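Local coordinates for lipopolysaccharide biosynthesis protein wbpB (Thermus thermophilus, PDB 3O9Z) that is a dehydrogenase that binds NAD and takes part in making 2,3-diacetamido-2,3-dideoxy-D-mannuronic acid, probably for lipopolysaccharide, at residues T128-L138 and F258-V269; S101-P109 and K176-H187. All coordinates share one frame; numbering follows the deposited sequence.

Contact 1 of 2, residues T128-L138 and F258-V269. With NAD (nicotinamide-adenine-dinucleotide), chain E; AKG (2-oxoglutaric acid), chain F.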
loop_
_atom_site.group_PDB
_atom_site.type_symbol
_atom_site.label_atom_id
_atom_site.label_comp_id
_atom_site.label_asym_id
_atom_site.label_seq_id
_atom_site.Cartn_x
_atom_site.Cartn_y
_atom_site.Cartn_z
ATOM N N THR A 128 0.570 28.498 3.913
ATOM C CA THR A 128 1.419 27.430 4.446
ATOM C C THR A 128 1.650 27.540 5.948
ATOM O O THR A 128 1.515 28.586 6.592
ATOM C CB THR A 128 2.723 27.299 3.626
ATOM O OG1 THR A 128 3.455 26.096 3.934
ATOM C CG2 THR A 128 3.600 28.492 3.887
ATOM N N VAL A 129 1.970 26.403 6.568
ATOM C CA VAL A 129 2.270 26.360 8.001
ATOM C C VAL A 129 3.784 26.551 8.210
ATOM O O VAL A 129 4.599 25.684 7.872
ATOM C CB VAL A 129 1.851 25.000 8.617
ATOM C CG1 VAL A 129 2.202 24.902 10.119
ATOM C CG2 VAL A 129 0.376 24.787 8.387
ATOM N N LEU A 130 4.136 27.712 8.746
ATOM C CA LEU A 130 5.525 27.993 9.110
ATOM C C LEU A 130 5.489 28.467 10.555
ATOM O O LEU A 130 5.449 29.666 10.833
ATOM C CB LEU A 130 6.124 29.093 8.209
ATOM C CG LEU A 130 6.408 28.569 6.804
ATOM C CD1 LEU A 130 6.441 29.691 5.741
ATOM C CD2 LEU A 130 7.623 27.670 6.758
ATOM N N GLN A 131 5.403 27.557 11.520
ATOM C CA GLN A 131 5.131 28.019 12.874
ATOM C C GLN A 131 6.248 28.816 13.500
ATOM O O GLN A 131 5.997 29.462 14.505
ATOM C CB GLN A 131 4.709 26.841 13.765
ATOM C CG GLN A 131 5.828 25.929 14.216
ATOM C CD GLN A 131 5.907 24.607 13.470
ATOM O OE1 GLN A 131 6.226 23.571 14.085
ATOM N NE2 GLN A 131 5.554 24.593 12.194
ATOM N N LEU A 132 7.476 28.737 12.987
ATOM C CA LEU A 132 8.497 29.606 13.584
ATOM C C LEU A 132 8.152 31.090 13.452
ATOM O O LEU A 132 8.569 31.914 14.284
ATOM C CB LEU A 132 9.883 29.298 13.011
ATOM C CG LEU A 132 10.461 27.928 13.359
ATOM C CD1 LEU A 132 11.906 27.854 12.856
ATOM C CD2 LEU A 132 10.388 27.722 14.839
ATOM N N ARG A 133 7.377 31.443 12.428
ATOM C CA ARG A 133 7.009 32.859 12.256
ATOM C C ARG A 133 5.996 33.348 13.287
ATOM O O ARG A 133 5.728 34.556 13.367
ATOM C CB ARG A 133 6.495 33.140 10.846
ATOM C CG ARG A 133 7.509 32.857 9.768
ATOM C CD ARG A 133 7.002 33.370 8.439
ATOM N NE ARG A 133 7.891 33.102 7.324
ATOM C CZ ARG A 133 7.971 33.887 6.262
ATOM N NH1 ARG A 133 7.238 34.998 6.194
ATOM N NH2 ARG A 133 8.766 33.564 5.253
ATOM N N VAL A 134 5.418 32.435 14.066
ATOM C CA VAL A 134 4.582 32.840 15.192
ATOM C C VAL A 134 5.190 32.477 16.547
ATOM O O VAL A 134 4.567 32.605 17.605
ATOM C CB VAL A 134 3.116 32.314 15.030
ATOM C CG1 VAL A 134 2.559 32.813 13.703
ATOM C CG2 VAL A 134 3.077 30.769 15.080
ATOM N N HIS A 135 6.428 31.987 16.538
ATOM C CA HIS A 135 7.071 31.683 17.806
ATOM C C HIS A 135 7.406 32.954 18.565
ATOM O O HIS A 135 8.090 33.807 18.025
ATOM C CB HIS A 135 8.357 30.898 17.538
ATOM C CG HIS A 135 8.940 30.269 18.767
ATOM N ND1 HIS A 135 9.401 31.002 19.838
ATOM C CD2 HIS A 135 9.100 28.968 19.112
ATOM C CE1 HIS A 135 9.855 30.182 20.773
ATOM N NE2 HIS A 135 9.680 28.943 20.357
ATOM N N PRO A 136 6.895 33.123 19.793
ATOM C CA PRO A 136 7.084 34.399 20.477
ATOM C C PRO A 136 8.538 34.845 20.643
ATOM O O PRO A 136 8.801 36.048 20.588
ATOM C CB PRO A 136 6.444 34.158 21.854
ATOM C CG PRO A 136 5.405 33.125 21.573
ATOM C CD PRO A 136 6.037 32.203 20.565
ATOM N N SER A 137 9.477 33.911 20.821
ATOM C CA SER A 137 10.874 34.306 21.006
ATOM C C SER A 137 11.466 34.832 19.706
ATOM O O SER A 137 12.359 35.685 19.696
ATOM C CB SER A 137 11.709 33.102 21.449
ATOM O OG SER A 137 11.409 32.761 22.787
ATOM N N LEU A 138 10.988 34.264 18.610
ATOM C CA LEU A 138 11.509 34.638 17.307
ATOM C C LEU A 138 10.833 35.911 16.777
ATOM O O LEU A 138 11.477 36.739 16.133
ATOM C CB LEU A 138 11.396 33.448 16.329
ATOM C CG LEU A 138 12.173 32.209 16.813
ATOM C CD1 LEU A 138 11.926 31.109 15.799
ATOM C CD2 LEU A 138 13.675 32.588 16.868
ATOM N N PHE A 258 14.952 27.934 20.579
ATOM C CA PHE A 258 13.507 28.069 20.342
ATOM C C PHE A 258 12.720 26.771 20.291
ATOM O O PHE A 258 11.685 26.694 19.634
ATOM C CB PHE A 258 13.216 28.911 19.093
ATOM C CG PHE A 258 13.963 28.474 17.866
ATOM C CD1 PHE A 258 15.223 29.001 17.587
ATOM C CD2 PHE A 258 13.392 27.564 16.979
ATOM C CE1 PHE A 258 15.894 28.657 16.411
ATOM C CE2 PHE A 258 14.060 27.197 15.804
ATOM C CZ PHE A 258 15.318 27.752 15.529
ATOM N N SER A 259 13.190 25.743 20.981
ATOM C CA SER A 259 12.474 24.474 21.014
ATOM C C SER A 259 11.200 24.495 21.858
ATOM O O SER A 259 10.230 23.783 21.574
ATOM C CB SER A 259 13.409 23.392 21.536
ATOM O OG SER A 259 14.395 23.073 20.551
ATOM N N GLU A 260 11.192 25.350 22.872
ATOM C CA GLU A 260 10.071 25.307 23.793
ATOM C C GLU A 260 8.853 25.880 23.100
ATOM O O GLU A 260 8.911 26.963 22.513
ATOM C CB GLU A 260 10.428 26.084 25.056
ATOM C CG GLU A 260 11.371 25.283 25.947
ATOM C CD GLU A 260 11.956 26.100 27.087
ATOM O OE1 GLU A 260 12.087 25.536 28.197
ATOM O OE2 GLU A 260 12.292 27.291 26.875
ATOM N N GLY A 261 7.757 25.121 23.112
ATOM C CA GLY A 261 6.560 25.507 22.374
ATOM C C GLY A 261 6.578 25.260 20.875
ATOM O O GLY A 261 5.604 25.570 20.196
ATOM N N PHE A 262 7.680 24.737 20.343
ATOM C CA PHE A 262 7.725 24.378 18.914
ATOM C C PHE A 262 6.543 23.544 18.391
ATOM O O PHE A 262 6.096 23.737 17.257
ATOM C CB PHE A 262 9.046 23.634 18.618
ATOM C CG PHE A 262 9.299 23.364 17.149
ATOM C CD1 PHE A 262 9.822 24.344 16.325
ATOM C CD2 PHE A 262 8.966 22.144 16.558
ATOM C CE1 PHE A 262 10.027 24.106 14.960
ATOM C CE2 PHE A 262 9.183 21.899 15.199
ATOM C CZ PHE A 262 9.749 22.862 14.392
ATOM N N THR A 263 6.082 22.584 19.187
ATOM C CA THR A 263 4.967 21.738 18.786
ATOM C C THR A 263 3.602 22.262 19.223
ATOM O O THR A 263 2.588 21.574 19.042
ATOM C CB THR A 263 5.142 20.341 19.367
ATOM O OG1 THR A 263 5.135 20.424 20.800
ATOM C CG2 THR A 263 6.478 19.755 18.898
ATOM N N ASP A 264 3.562 23.510 19.699
ATOM C CA ASP A 264 2.341 24.072 20.283
ATOM C C ASP A 264 1.847 25.351 19.608
ATOM O O ASP A 264 1.289 26.214 20.312
ATOM C CB ASP A 264 2.628 24.438 21.735
ATOM C CG ASP A 264 1.920 23.534 22.707
ATOM O OD1 ASP A 264 0.801 23.901 23.140
ATOM O OD2 ASP A 264 2.486 22.466 23.024
ATOM N N LEU A 265 2.081 25.499 18.303
ATOM C CA LEU A 265 1.732 26.707 17.506
ATOM C C LEU A 265 0.867 26.547 16.235
ATOM O O LEU A 265 0.634 27.496 15.477
ATOM C CB LEU A 265 3.031 27.397 17.060
ATOM C CG LEU A 265 3.904 27.902 18.184
ATOM C CD1 LEU A 265 5.386 28.042 17.768
ATOM C CD2 LEU A 265 3.361 29.220 18.705
ATOM N N HIS A 266 0.378 25.345 15.931
ATOM C CA HIS A 266 -0.425 25.197 14.729
ATOM C C HIS A 266 -1.741 25.990 14.793
ATOM O O HIS A 266 -2.231 26.457 13.781
ATOM C CB HIS A 266 -0.716 23.715 14.444
ATOM C CG HIS A 266 0.367 23.029 13.664
ATOM N ND1 HIS A 266 1.684 23.008 14.082
ATOM C CD2 HIS A 266 0.329 22.386 12.474
ATOM C CE1 HIS A 266 2.403 22.336 13.196
ATOM N NE2 HIS A 266 1.604 21.945 12.223
ATOM N N THR A 267 -2.319 26.077 15.984
ATOM C CA THR A 267 -3.621 26.752 16.045
ATOM C C THR A 267 -3.432 28.243 15.725
ATOM O O THR A 267 -4.185 28.833 14.948
ATOM C CB THR A 267 -4.246 26.565 17.426
ATOM O OG1 THR A 267 -4.587 25.178 17.596
ATOM C CG2 THR A 267 -5.489 27.452 17.566
ATOM N N GLU A 268 -2.335 28.807 16.227
ATOM C CA GLU A 268 -2.000 30.172 15.837
ATOM C C GLU A 268 -1.720 30.431 14.352
ATOM O O GLU A 268 -2.189 31.409 13.796
ATOM C CB GLU A 268 -0.867 30.684 16.730
ATOM C CG GLU A 268 -0.422 32.106 16.382
ATOM C CD GLU A 268 -1.460 33.159 16.691
ATOM O OE1 GLU A 268 -2.371 32.905 17.524
ATOM O OE2 GLU A 268 -1.313 34.255 16.104
ATOM N N VAL A 269 -1.030 29.537 13.634
ATOM C CA VAL A 269 -0.989 29.637 12.195
ATOM C C VAL A 269 -2.391 29.658 11.571
ATOM O O VAL A 269 -2.622 30.346 10.595
ATOM C CB VAL A 269 -0.108 28.488 11.642
ATOM C CG1 VAL A 269 -0.054 28.494 10.140
ATOM C CG2 VAL A 269 1.301 28.652 12.234
HETATM P PA NAD E . 3.450 10.841 8.106
HETATM O O1A NAD E . 3.268 10.546 9.547
HETATM O O2A NAD E . 4.263 9.926 7.177
HETATM O O5B NAD E . 1.952 10.956 7.620
HETATM C C5B NAD E . 1.795 11.154 6.242
HETATM C C4B NAD E . 0.336 10.794 5.871
HETATM O O4B NAD E . 0.049 11.156 4.495
HETATM C C3B NAD E . 0.179 9.249 5.930
HETATM O O3B NAD E . -0.902 8.863 6.804
HETATM C C2B NAD E . -0.028 8.822 4.467
HETATM O O2B NAD E . -0.858 7.665 4.288
HETATM C C1B NAD E . -0.768 10.100 3.973
HETATM N N9A NAD E . -0.751 10.170 2.488
HETATM C C8A NAD E . 0.018 9.603 1.518
HETATM N N7A NAD E . -0.416 9.950 0.308
HETATM C C5A NAD E . -1.556 10.695 0.477
HETATM C C6A NAD E . -2.501 11.336 -0.410
HETATM N N6A NAD E . -2.371 11.203 -1.766
HETATM N N1A NAD E . -3.454 11.997 0.237
HETATM C C2A NAD E . -3.662 12.166 1.536
HETATM N N3A NAD E . -2.804 11.549 2.389
HETATM C C4A NAD E . -1.781 10.875 1.852
HETATM O O3 NAD E . 4.078 12.306 7.964
HETATM P PN NAD E . 3.921 13.599 8.830
HETATM O O1N NAD E . 5.125 13.710 9.763
HETATM O O2N NAD E . 2.537 13.673 9.412
HETATM O O5D NAD E . 4.212 14.766 7.778
HETATM C C5D NAD E . 3.067 15.180 7.076
HETATM C C4D NAD E . 3.400 16.574 6.513
HETATM O O4D NAD E . 3.468 17.443 7.665
HETATM C C3D NAD E . 4.727 16.700 5.751
HETATM O O3D NAD E . 4.523 17.758 4.761
HETATM C C2D NAD E . 5.651 17.260 6.844
HETATM O O2D NAD E . 6.699 18.056 6.312
HETATM C C1D NAD E . 4.749 18.092 7.763
HETATM N N1N NAD E . 5.238 18.171 9.139
HETATM C C2N NAD E . 5.306 19.343 9.733
HETATM C C3N NAD E . 5.733 19.542 11.030
HETATM C C7N NAD E . 5.810 20.938 11.496
HETATM O O7N NAD E . 5.125 21.846 10.978
HETATM N N7N NAD E . 6.555 21.109 12.581
HETATM C C4N NAD E . 6.094 18.403 11.763
HETATM C C5N NAD E . 5.927 17.167 11.136
HETATM C C6N NAD E . 5.481 17.042 9.822
HETATM C C1 AKG F . 9.191 17.539 10.480
HETATM O O1 AKG F . 9.535 16.529 11.149
HETATM O O2 AKG F . 8.769 17.438 9.323
HETATM C C2 AKG F . 9.151 18.870 11.046
HETATM O O5 AKG F . 8.793 19.805 10.333
HETATM C C3 AKG F . 9.571 19.109 12.472
HETATM C C4 AKG F . 11.043 19.520 12.460
HETATM C C5 AKG F . 11.656 19.623 13.842
HETATM O O3 AKG F . 11.465 18.707 14.665
HETATM O O4 AKG F . 12.331 20.614 14.132
#
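The carboxamide end of the nicotinamide pocket is built here, where Gln-131 lies against Phe-262, Leu-265 and Val-269. The Gln-131 amide pairs with the nicotinamide amide of NAD through two nearly straight hydrogen bonds. NAD N7N donates to Gln-131 OE1 at 2.9 Å (165°), and Gln-131 NE2 donates to NAD O7N at 3.0 Å (166°). This pairing probably fixes the rotation of the carboxamide. The Gln-131 chain bends at chi2 (-103°), which carries its amide past Leu-265 to the cofactor. OE1 also lies over one face of the Phe-262 ring. Leu-132 CD2 meets the edge of that ring, 3.6 Å from Phe-262 CE1. The CZ atom of Phe-262 approaches 2-oxoglutarate, and Arg-247 makes a cation-pi contact with the ring.

The segments join the end of strand 126-128 of the Rossmann sheet to the turns that lead from strand 254-257 of the second sheet into helix 266-274. At the start of that helix, Val-129 CG1 sits over a face of the His-266 ring, 3.9 Å from its centroid. His-266 NE2 is hydrogen-bonded to Glu-102 OE2. Val-134 CG2 fills the space beside Leu-265 CB and Val-269 CG2.

Farther from NAD, His-135 takes the N-cap position of helix 136-146, and its ND1 accepts from Ser-137 N in the ring plane at 3.1 Å. The other ring nitrogen, NE2, gives a weak hydrogen bond to Glu-260 O at 3.0 Å. Phe-258 CB lies over one face of the imidazole. Leu-138 CD1 in turn rests over a face of the Phe-258 ring, 4.2 Å from its centroid.

Contact 2 of 2, residues S101-P109 and K176-H187. With NAD (nicotinamide-adenine-dinucleotide), chain E; AKG (2-oxoglutaric acid), chain F.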
loop_
_atom_site.group_PDB
_atom_site.type_symbol
_atom_site.label_atom_id
_atom_site.label_comp_id
_atom_site.label_asym_id
_atom_site.label_seq_id
_atom_site.Cartn_x
_atom_site.Cartn_y
_atom_site.Cartn_z
ATOM N N SER A 101 -1.286 24.467 3.414
ATOM C CA SER A 101 -0.416 23.303 3.313
ATOM C C SER A 101 0.661 23.311 4.387
ATOM O O SER A 101 1.207 24.347 4.747
ATOM C CB SER A 101 0.281 23.321 1.971
ATOM O OG SER A 101 1.114 22.201 1.769
ATOM N N GLU A 102 0.940 22.118 4.916
ATOM C CA GLU A 102 2.165 21.967 5.708
ATOM C C GLU A 102 3.374 22.459 4.940
ATOM O O GLU A 102 3.420 22.452 3.704
ATOM C CB GLU A 102 2.344 20.505 6.138
ATOM C CG GLU A 102 1.632 20.187 7.440
ATOM C CD GLU A 102 2.229 20.887 8.646
ATOM O OE1 GLU A 102 3.354 21.480 8.472
ATOM O OE2 GLU A 102 1.663 20.832 9.755
ATOM N N LYS A 103 4.438 22.734 5.703
ATOM C CA LYS A 103 5.758 22.975 5.114
ATOM C C LYS A 103 6.363 21.682 4.566
ATOM O O LYS A 103 5.979 20.573 4.987
ATOM C CB LYS A 103 6.708 23.677 6.104
ATOM C CG LYS A 103 6.725 23.137 7.545
ATOM C CD LYS A 103 7.059 21.635 7.736
ATOM C CE LYS A 103 8.459 21.251 7.269
ATOM N NZ LYS A 103 8.584 19.753 7.541
ATOM N N PRO A 104 7.265 21.785 3.601
ATOM C CA PRO A 104 7.523 22.971 2.740
ATOM C C PRO A 104 6.265 23.168 1.906
ATOM O O PRO A 104 5.639 22.187 1.508
ATOM C CB PRO A 104 8.686 22.515 1.844
ATOM C CG PRO A 104 8.466 20.982 1.730
ATOM C CD PRO A 104 7.988 20.600 3.117
ATOM N N LEU A 105 5.878 24.407 1.614
ATOM C CA LEU A 105 4.649 24.632 0.837
ATOM C C LEU A 105 4.618 23.801 -0.447
ATOM O O LEU A 105 3.606 23.122 -0.730
ATOM C CB LEU A 105 4.548 26.163 0.537
ATOM C CG LEU A 105 3.239 26.661 -0.124
ATOM C CD1 LEU A 105 2.057 26.084 0.625
ATOM C CD2 LEU A 105 3.217 28.203 -0.047
ATOM N N VAL A 106 5.680 23.846 -1.248
ATOM C CA VAL A 106 5.910 22.956 -2.365
ATOM C C VAL A 106 7.404 22.650 -2.438
ATOM O O VAL A 106 8.172 23.205 -1.628
ATOM C CB VAL A 106 5.420 23.500 -3.731
ATOM C CG1 VAL A 106 3.903 23.806 -3.693
ATOM C CG2 VAL A 106 6.210 24.819 -4.097
ATOM N N LEU A 107 7.806 21.790 -3.353
ATOM C CA LEU A 107 9.204 21.358 -3.462
ATOM C C LEU A 107 10.029 22.276 -4.344
ATOM O O LEU A 107 11.232 22.395 -4.168
ATOM C CB LEU A 107 9.341 19.902 -3.936
ATOM C CG LEU A 107 8.875 18.843 -2.920
ATOM C CD1 LEU A 107 9.112 17.453 -3.570
ATOM C CD2 LEU A 107 9.711 19.135 -1.646
ATOM N N TRP A 108 9.428 22.904 -5.359
ATOM C CA TRP A 108 10.221 23.591 -6.404
ATOM C C TRP A 108 9.751 25.023 -6.667
ATOM O O TRP A 108 8.570 25.302 -6.701
ATOM C CB TRP A 108 10.125 22.808 -7.715
ATOM C CG TRP A 108 10.670 21.425 -7.609
ATOM C CD1 TRP A 108 9.962 20.260 -7.403
ATOM C CD2 TRP A 108 12.049 21.048 -7.679
ATOM N NE1 TRP A 108 10.830 19.190 -7.362
ATOM C CE2 TRP A 108 12.114 19.641 -7.518
ATOM C CE3 TRP A 108 13.241 21.747 -7.878
ATOM C CZ2 TRP A 108 13.322 18.940 -7.560
ATOM C CZ3 TRP A 108 14.451 21.040 -7.879
ATOM C CH2 TRP A 108 14.477 19.657 -7.739
ATOM N N PRO A 109 10.697 25.928 -6.988
ATOM C CA PRO A 109 10.290 27.252 -7.476
ATOM C C PRO A 109 9.351 27.227 -8.704
ATOM O O PRO A 109 8.492 28.086 -8.724
ATOM C CB PRO A 109 11.625 27.930 -7.843
ATOM C CG PRO A 109 12.629 27.246 -6.873
ATOM C CD PRO A 109 12.160 25.789 -6.845
ATOM N N LYS A 176 10.206 12.506 -2.894
ATOM C CA LYS A 176 9.038 12.764 -2.092
ATOM C C LYS A 176 9.198 13.879 -1.071
ATOM O O LYS A 176 8.254 14.605 -0.759
ATOM C CB LYS A 176 8.508 11.492 -1.396
ATOM C CG LYS A 176 8.135 10.392 -2.382
ATOM C CD LYS A 176 7.377 9.278 -1.663
ATOM C CE LYS A 176 6.984 8.249 -2.735
ATOM N NZ LYS A 176 6.028 7.268 -2.103
ATOM N N SER A 177 10.410 13.946 -0.511
ATOM C CA SER A 177 10.627 14.861 0.609
ATOM C C SER A 177 11.390 16.148 0.297
ATOM O O SER A 177 11.277 17.081 1.076
ATOM C CB SER A 177 11.377 14.149 1.758
ATOM O OG SER A 177 12.719 13.983 1.398
ATOM N N GLY A 178 12.138 16.083 -0.793
ATOM C CA GLY A 178 13.084 17.143 -1.157
ATOM C C GLY A 178 14.437 17.040 -0.485
ATOM O O GLY A 178 15.328 17.850 -0.770
ATOM N N GLY A 179 14.623 16.002 0.319
ATOM C CA GLY A 179 15.898 15.779 0.978
ATOM C C GLY A 179 15.873 16.428 2.364
ATOM O O GLY A 179 14.996 17.211 2.703
ATOM N N LEU A 180 16.890 16.134 3.175
ATOM C CA LEU A 180 16.967 16.617 4.557
ATOM C C LEU A 180 16.867 18.146 4.682
ATOM O O LEU A 180 16.157 18.665 5.533
ATOM C CB LEU A 180 18.243 16.046 5.202
ATOM C CG LEU A 180 18.427 16.422 6.673
ATOM C CD1 LEU A 180 17.406 15.657 7.471
ATOM C CD2 LEU A 180 19.836 16.021 7.117
ATOM N N ALA A 181 17.605 18.846 3.811
ATOM C CA ALA A 181 17.611 20.314 3.896
ATOM C C ALA A 181 16.278 20.947 3.545
ATOM O O ALA A 181 15.968 22.054 4.017
ATOM C CB ALA A 181 18.698 20.881 2.969
ATOM N N THR A 182 15.423 20.203 2.854
ATOM C CA THR A 182 14.066 20.678 2.611
ATOM C C THR A 182 13.136 20.211 3.732
ATOM O O THR A 182 12.456 21.003 4.377
ATOM C CB THR A 182 13.543 20.139 1.290
ATOM O OG1 THR A 182 14.289 20.710 0.201
ATOM C CG2 THR A 182 12.072 20.518 1.076
ATOM N N ASN A 183 13.083 18.896 3.925
ATOM C CA ASN A 183 12.088 18.334 4.822
ATOM C C ASN A 183 12.231 18.856 6.227
ATOM O O ASN A 183 11.218 19.175 6.814
ATOM C CB ASN A 183 12.159 16.810 4.823
ATOM C CG ASN A 183 10.998 16.200 5.558
ATOM O OD1 ASN A 183 9.850 16.545 5.281
ATOM N ND2 ASN A 183 11.279 15.356 6.562
ATOM N N ILE A 184 13.458 18.935 6.748
ATOM C CA ILE A 184 13.626 19.491 8.076
ATOM C C ILE A 184 14.116 20.933 7.946
ATOM O O ILE A 184 13.604 21.805 8.608
ATOM C CB ILE A 184 14.621 18.654 8.873
ATOM C CG1 ILE A 184 14.186 17.184 8.912
ATOM C CG2 ILE A 184 14.726 19.219 10.300
ATOM C CD1 ILE A 184 12.856 16.883 9.610
ATOM N N GLY A 185 15.080 21.169 7.078
ATOM C CA GLY A 185 15.724 22.498 7.000
ATOM C C GLY A 185 14.842 23.639 6.575
ATOM O O GLY A 185 15.144 24.788 6.936
ATOM N N ILE A 186 13.707 23.362 5.927
ATOM C CA ILE A 186 12.905 24.499 5.452
ATOM C C ILE A 186 12.515 25.427 6.587
ATOM O O ILE A 186 12.369 26.645 6.393
ATOM C CB ILE A 186 11.671 24.003 4.687
ATOM C CG1 ILE A 186 11.032 25.182 3.920
ATOM C CG2 ILE A 186 10.629 23.304 5.592
ATOM C CD1 ILE A 186 11.805 25.497 2.676
ATOM N N HIS A 187 12.310 24.902 7.796
ATOM C CA HIS A 187 11.967 25.723 8.937
ATOM C C HIS A 187 12.996 26.824 9.115
ATOM O O HIS A 187 12.609 27.982 9.299
ATOM C CB HIS A 187 11.918 24.872 10.210
ATOM C CG HIS A 187 10.652 24.096 10.395
ATOM N ND1 HIS A 187 9.433 24.692 10.646
ATOM C CD2 HIS A 187 10.439 22.759 10.413
ATOM C CE1 HIS A 187 8.518 23.752 10.810
ATOM N NE2 HIS A 187 9.095 22.574 10.646
HETATM P PA NAD E . 3.450 10.841 8.106
HETATM O O1A NAD E . 3.268 10.546 9.547
HETATM O O2A NAD E . 4.263 9.926 7.177
HETATM O O5B NAD E . 1.952 10.956 7.620
HETATM C C5B NAD E . 1.795 11.154 6.242
HETATM C C4B NAD E . 0.336 10.794 5.871
HETATM O O4B NAD E . 0.049 11.156 4.495
HETATM C C3B NAD E . 0.179 9.249 5.930
HETATM O O3B NAD E . -0.902 8.863 6.804
HETATM C C2B NAD E . -0.028 8.822 4.467
HETATM O O2B NAD E . -0.858 7.665 4.288
HETATM C C1B NAD E . -0.768 10.100 3.973
HETATM N N9A NAD E . -0.751 10.170 2.488
HETATM C C8A NAD E . 0.018 9.603 1.518
HETATM N N7A NAD E . -0.416 9.950 0.308
HETATM C C5A NAD E . -1.556 10.695 0.477
HETATM C C6A NAD E . -2.501 11.336 -0.410
HETATM N N6A NAD E . -2.371 11.203 -1.766
HETATM N N1A NAD E . -3.454 11.997 0.237
HETATM C C2A NAD E . -3.662 12.166 1.536
HETATM N N3A NAD E . -2.804 11.549 2.389
HETATM C C4A NAD E . -1.781 10.875 1.852
HETATM O O3 NAD E . 4.078 12.306 7.964
HETATM P PN NAD E . 3.921 13.599 8.830
HETATM O O1N NAD E . 5.125 13.710 9.763
HETATM O O2N NAD E . 2.537 13.673 9.412
HETATM O O5D NAD E . 4.212 14.766 7.778
HETATM C C5D NAD E . 3.067 15.180 7.076
HETATM C C4D NAD E . 3.400 16.574 6.513
HETATM O O4D NAD E . 3.468 17.443 7.665
HETATM C C3D NAD E . 4.727 16.700 5.751
HETATM O O3D NAD E . 4.523 17.758 4.761
HETATM C C2D NAD E . 5.651 17.260 6.844
HETATM O O2D NAD E . 6.699 18.056 6.312
HETATM C C1D NAD E . 4.749 18.092 7.763
HETATM N N1N NAD E . 5.238 18.171 9.139
HETATM C C2N NAD E . 5.306 19.343 9.733
HETATM C C3N NAD E . 5.733 19.542 11.030
HETATM C C7N NAD E . 5.810 20.938 11.496
HETATM O O7N NAD E . 5.125 21.846 10.978
HETATM N N7N NAD E . 6.555 21.109 12.581
HETATM C C4N NAD E . 6.094 18.403 11.763
HETATM C C5N NAD E . 5.927 17.167 11.136
HETATM C C6N NAD E . 5.481 17.042 9.822
HETATM C C1 AKG F . 9.191 17.539 10.480
HETATM O O1 AKG F . 9.535 16.529 11.149
HETATM O O2 AKG F . 8.769 17.438 9.323
HETATM C C2 AKG F . 9.151 18.870 11.046
HETATM O O5 AKG F . 8.793 19.805 10.333
HETATM C C3 AKG F . 9.571 19.109 12.472
HETATM C C4 AKG F . 11.043 19.520 12.460
HETATM C C5 AKG F . 11.656 19.623 13.842
HETATM O O3 AKG F . 11.465 18.707 14.665
HETATM O O4 AKG F . 12.331 20.614 14.132
#
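The active-site pocket shared by NAD and 2-oxoglutarate is lined by Lys-103 where it meets Asn-183, Ile-186 and His-187. Lys-103 NZ donates to Asn-183 O at 2.8 Å, nearly in line with the carbonyl bond. The same NZ bonds to NAD O2D and to AKG O5, each at 2.8 Å. Three oxygens thus surround Lys-103 NZ, between cofactor and ligand. Bends at chi2 and chi3 (57° and 63°) curl the lysine chain so that it passes Ile-186. The fit is tight there, with Lys-103 CE 3.4 Å from Ile-186 CG2. His-187 crosses the lysine at about a right angle, and its NE2 donates to AKG O5 at 2.8 Å. The ligand's keto oxygen is therefore gripped by both side chains.

Glu-102 OE1 accepts from Lys-103 N at 3.2 Å, and OE2 is also hydrogen-bonded to His-19 NE2. With Glu-102 replaced by an alanine, His-19 and His-266 would probably lose their shared partner and Lys-103 N its carboxylate acceptor.

Away from the ligands the contact is apolar. Pro-104, which follows a cis peptide bond, sets CG 3.7 Å from Thr-182 CG2. Leu-107 CD2 meets the same methyl and Gly-178 CA. Lacking a side chain, Gly-178 leaves room here for the Leu-107 methyl. Glu-Lys-Pro after a Rossmann strand is characteristic of the Gfo/Idh/MocA oxidoreductases, and the histidine facing the lysine from the second domain is consistent with their active site.

Both contacts are buried, and they touch directly. Contact 1 pairs the two links that cross between the sheets; contact 2 sets a Rossmann loop against helices of the second domain. Contact 1 holds the carboxamide end of NAD, while contact 2 reaches the nicotinamide ribose and the keto group of 2-oxoglutarate. The Glu-102 carboxylate is shared between them. Neighbouring sheet strands also bring them together, with Val-129 N hydrogen-bonded to Ser-101 O. Contact 1 buries about twice the area, 787 against 380 Å², mainly through aromatic and aliphatic side chains, and Pro-136 and Glu-260 at its edge are exposed. Contact 2 lies nearer the centre of the chain and depends more on the hydrogen bonds of one lysine.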